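Local coordinates for putative uncharacterized protein (Methanosarcina barkeri str. Fusaro, PDB 3P43) that probably acts as a manganese-dependent 3'-phosphoesterase that trims the 3' ends of DNA in repair, as a member of the LigD phosphoesterase superfamily, at residues A[36-41]-A[97-102]. Residues are numbered along the deposited sequence; the frame is centred on the assembly and turned at random.
Sequences RHDARK and AGKVEI. With MN (manganese (II) ion), chain B.
Arg36 and Glu101 lie side by side and point the same way from one face of the antiparallel pairing of strands 31-38 and 98-114. Glu101 OE1 lies over one face of the guanidinium, the carboxylate and guanidinium planes 60° apart, and is 3.0 Å from Arg36 NH1 in a salt bridge. A water in the guanidinium plane completes the link: it accepts from Arg36 NH2 at 2.9 Å and donates to Glu101 OE2. The arginine chain bends at chi3 (74°), which turns NE off the extended line; Arg36 CZ is 3.2 Å from Glu101 OE1. An alanine in place of Arg36 would probably leave the Glu101 carboxylate without its charged mate and the water without its donor on this strand. On the same face, Asp38 and Lys99 also run alongside, CB to CB 3.8 Å, while Lys99 NZ goes on to a salt bridge with Glu89.

On the other face His37 pairs with Val100, a non-hydrogen-bonded pair flanked by the hydrogen-bonded pairs Arg36–Glu101 and Asp38–Lys99. Its CG stands anti to the backbone N (chi1 -170°). His37 ND1 binds manganese at 2.4 Å. NE2 donates to Ala97 O at 2.9 Å from above the carbonyl plane; the bond is bent, Ala97 O lying off the ring plane, and with the metal bond it would hold the ring's rotation. Val100 CG2 approaches His37 CD2 at 4.0 Å, and Lys99 O lies at the ring edge. Gly98 suits this place, since a CB there would clash with Asp38 O and His37 NE2 and, at these backbone angles, jam against the preceding carbonyl O. His43 and Asp45 complete the protein ligands of the metal, a His-His-Asp site on the beta-barrel scaffold of LigD-type 3'-phosphoesterases.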
ATOM      1  N   ARG A  36       4.759   7.039   4.222  1.00 17.71           N
ATOM      2  CA  ARG A  36       6.112   6.725   4.632  1.00 15.61           C
ATOM      3  C   ARG A  36       6.095   6.560   6.138  1.00 17.92           C
ATOM      4  O   ARG A  36       5.712   7.477   6.861  1.00 16.37           O
ATOM      5  CB  ARG A  36       7.070   7.847   4.250  1.00 16.72           C
ATOM      6  CG  ARG A  36       8.530   7.471   4.418  1.00 15.52           C
ATOM      7  CD  ARG A  36       9.441   8.627   4.069  1.00 20.78           C
ATOM      8  NE  ARG A  36       9.439   9.658   5.100  1.00 20.35           N
ATOM      9  CZ  ARG A  36       9.586  10.957   4.860  1.00 23.60           C
ATOM     10  NH1 ARG A  36       9.735  11.389   3.617  1.00 25.38           N
ATOM     11  NH2 ARG A  36       9.575  11.828   5.861  1.00 24.15           N
ATOM     12  N   HIS A  37       6.499   5.388   6.610  1.00 18.52           N
ATOM     13  CA  HIS A  37       6.439   5.089   8.033  1.00 17.03           C
ATOM     14  C   HIS A  37       7.846   4.904   8.589  1.00 20.43           C
ATOM     15  O   HIS A  37       8.532   3.945   8.250  1.00 17.52           O
ATOM     16  CB  HIS A  37       5.592   3.839   8.273  1.00 15.53           C
ATOM     17  CG  HIS A  37       5.272   3.589   9.711  1.00 21.27           C
ATOM     18  ND1 HIS A  37       4.674   2.428  10.149  1.00 22.77           N
ATOM     19  CD2 HIS A  37       5.470   4.349  10.815  1.00 19.45           C
ATOM     20  CE1 HIS A  37       4.515   2.482  11.459  1.00 22.48           C
ATOM     21  NE2 HIS A  37       4.988   3.639  11.888  1.00 20.82           N
ATOM     22  N   ASP A  38       8.278   5.842   9.426  1.00 17.76           N
ATOM     23  CA  ASP A  38       9.581   5.756  10.074  1.00 19.08           C
ATOM     24  C   ASP A  38       9.451   5.031  11.412  1.00 19.95           C
ATOM     25  O   ASP A  38       9.192   5.653  12.438  1.00 20.70           O
ATOM     26  CB  ASP A  38      10.156   7.161  10.289  1.00 21.30           C
ATOM     27  CG  ASP A  38      11.656   7.147  10.566  1.00 27.12           C
ATOM     28  OD1 ASP A  38      12.231   6.045  10.677  1.00 29.18           O
ATOM     29  OD2 ASP A  38      12.261   8.240  10.665  1.00 31.55           O
ATOM     30  N   ALA A  39       9.622   3.716  11.399  1.00 22.48           N
ATOM     31  CA  ALA A  39       9.442   2.915  12.604  1.00 23.21           C
ATOM     32  C   ALA A  39      10.753   2.237  12.970  1.00 24.66           C
ATOM     33  O   ALA A  39      11.790   2.893  13.059  1.00 30.92           O
ATOM     34  CB  ALA A  39       8.344   1.879  12.390  1.00 20.64           C
ATOM     35  N   ARG A  40      10.705   0.925  13.187  1.00 29.39           N
ATOM     36  CA  ARG A  40      11.922   0.146  13.386  1.00 33.36           C
ATOM     37  C   ARG A  40      12.835   0.424  12.204  1.00 26.87           C
ATOM     38  O   ARG A  40      13.983   0.824  12.364  1.00 32.48           O
ATOM     39  CB  ARG A  40      11.599  -1.347  13.458  1.00 37.87           C
ATOM     40  CG  ARG A  40      10.679  -1.730  14.597  1.00 40.83           C
ATOM     41  CD  ARG A  40      11.325  -1.444  15.943  1.00 54.84           C
ATOM     42  NE  ARG A  40      12.387  -2.398  16.258  1.00 68.00           N
ATOM     43  CZ  ARG A  40      13.181  -2.308  17.321  1.00 71.80           C
ATOM     44  NH1 ARG A  40      13.040  -1.302  18.174  1.00 73.92           N
ATOM     45  NH2 ARG A  40      14.118  -3.223  17.529  1.00 74.14           N
ATOM     46  N   LYS A  41      12.303   0.220  11.007  1.00 24.84           N
ATOM     47  CA  LYS A  41      12.994   0.612   9.797  1.00 23.27           C
ATOM     48  C   LYS A  41      12.101   1.584   9.058  1.00 25.31           C
ATOM     49  O   LYS A  41      10.897   1.661   9.323  1.00 25.91           O
ATOM     50  CB  LYS A  41      13.242  -0.604   8.908  1.00 27.99           C
ATOM     51  CG  LYS A  41      13.341  -1.907   9.672  1.00 34.71           C
ATOM     52  CD  LYS A  41      14.780  -2.370   9.791  1.00 33.24           C
ATOM     53  CE  LYS A  41      15.354  -2.728   8.429  1.00 38.03           C
ATOM     54  NZ  LYS A  41      16.679  -3.401   8.551  1.00 45.19           N
ATOM     55  N   ALA A  97       3.496   2.387  15.786  1.00 20.15           N
ATOM     56  CA  ALA A  97       4.382   3.374  16.411  1.00 21.75           C
ATOM     57  C   ALA A  97       5.404   3.904  15.411  1.00 21.62           C
ATOM     58  O   ALA A  97       5.940   3.144  14.604  1.00 22.46           O
ATOM     59  CB  ALA A  97       5.092   2.776  17.619  1.00 20.62           C
ATOM     60  N   GLY A  98       5.662   5.209  15.464  1.00 22.44           N
ATOM     61  CA  GLY A  98       6.644   5.830  14.595  1.00 20.36           C
ATOM     62  C   GLY A  98       6.138   7.091  13.923  1.00 22.50           C
ATOM     63  O   GLY A  98       5.031   7.550  14.193  1.00 21.41           O
ATOM     64  N   LYS A  99       6.961   7.651  13.045  1.00 20.34           N
ATOM     65  CA  LYS A  99       6.617   8.862  12.316  1.00 19.40           C
ATOM     66  C   LYS A  99       5.896   8.521  11.019  1.00 18.04           C
ATOM     67  O   LYS A  99       6.345   7.662  10.254  1.00 18.09           O
ATOM     68  CB  LYS A  99       7.881   9.664  12.016  1.00 18.61           C
ATOM     69  CG  LYS A  99       8.669  10.044  13.266  1.00 27.05           C
ATOM     70  CD  LYS A  99      10.077  10.497  12.920  1.00 30.99           C
ATOM     71  CE  LYS A  99      10.833  10.954  14.158  1.00 27.80           C
ATOM     72  NZ  LYS A  99      10.084  12.040  14.860  1.00 31.39           N
ATOM     73  N   VAL A 100       4.787   9.206  10.767  1.00 18.56           N
ATOM     74  CA  VAL A 100       3.972   8.928   9.590  1.00 16.27           C
ATOM     75  C   VAL A 100       3.820  10.171   8.722  1.00 17.19           C
ATOM     76  O   VAL A 100       3.429  11.228   9.208  1.00 13.33           O
ATOM     77  CB  VAL A 100       2.569   8.432   9.986  1.00 17.44           C
ATOM     78  CG1 VAL A 100       1.699   8.207   8.741  1.00 14.83           C
ATOM     79  CG2 VAL A 100       2.666   7.165  10.832  1.00 18.98           C
ATOM     80  N   GLU A 101       4.127  10.036   7.436  1.00 17.13           N
ATOM     81  CA  GLU A 101       3.944  11.132   6.486  1.00 18.44           C
ATOM     82  C   GLU A 101       3.237  10.653   5.224  1.00 17.24           C
ATOM     83  O   GLU A 101       3.480   9.544   4.748  1.00 18.82           O
ATOM     84  CB  GLU A 101       5.284  11.767   6.110  1.00 20.65           C
ATOM     85  CG  GLU A 101       5.152  12.875   5.066  1.00 24.77           C
ATOM     86  CD  GLU A 101       6.448  13.630   4.844  1.00 33.52           C
ATOM     87  OE1 GLU A 101       7.334  13.091   4.147  1.00 36.26           O
ATOM     88  OE2 GLU A 101       6.581  14.758   5.366  1.00 32.04           O
ATOM     89  N   ILE A 102       2.361  11.491   4.682  1.00 21.65           N
ATOM     90  CA  ILE A 102       1.674  11.152   3.447  1.00 20.43           C
ATOM     91  C   ILE A 102       2.645  11.331   2.297  1.00 18.49           C
ATOM     92  O   ILE A 102       3.062  12.450   2.006  1.00 17.40           O
ATOM     93  CB  ILE A 102       0.441  12.039   3.192  1.00 19.13           C
ATOM     94  CG1 ILE A 102      -0.504  12.019   4.393  1.00 26.62           C
ATOM     95  CG2 ILE A 102      -0.300  11.559   1.949  1.00 16.78           C
ATOM     96  CD1 ILE A 102      -1.357  10.787   4.464  1.00 22.28           C
TER
HETATM   97 MN    MN B 152       4.021   0.589   8.752  1.00 21.87          MN
HETATM   98  O   HOH W   1       9.279  14.733   6.116  1.00 29.80           O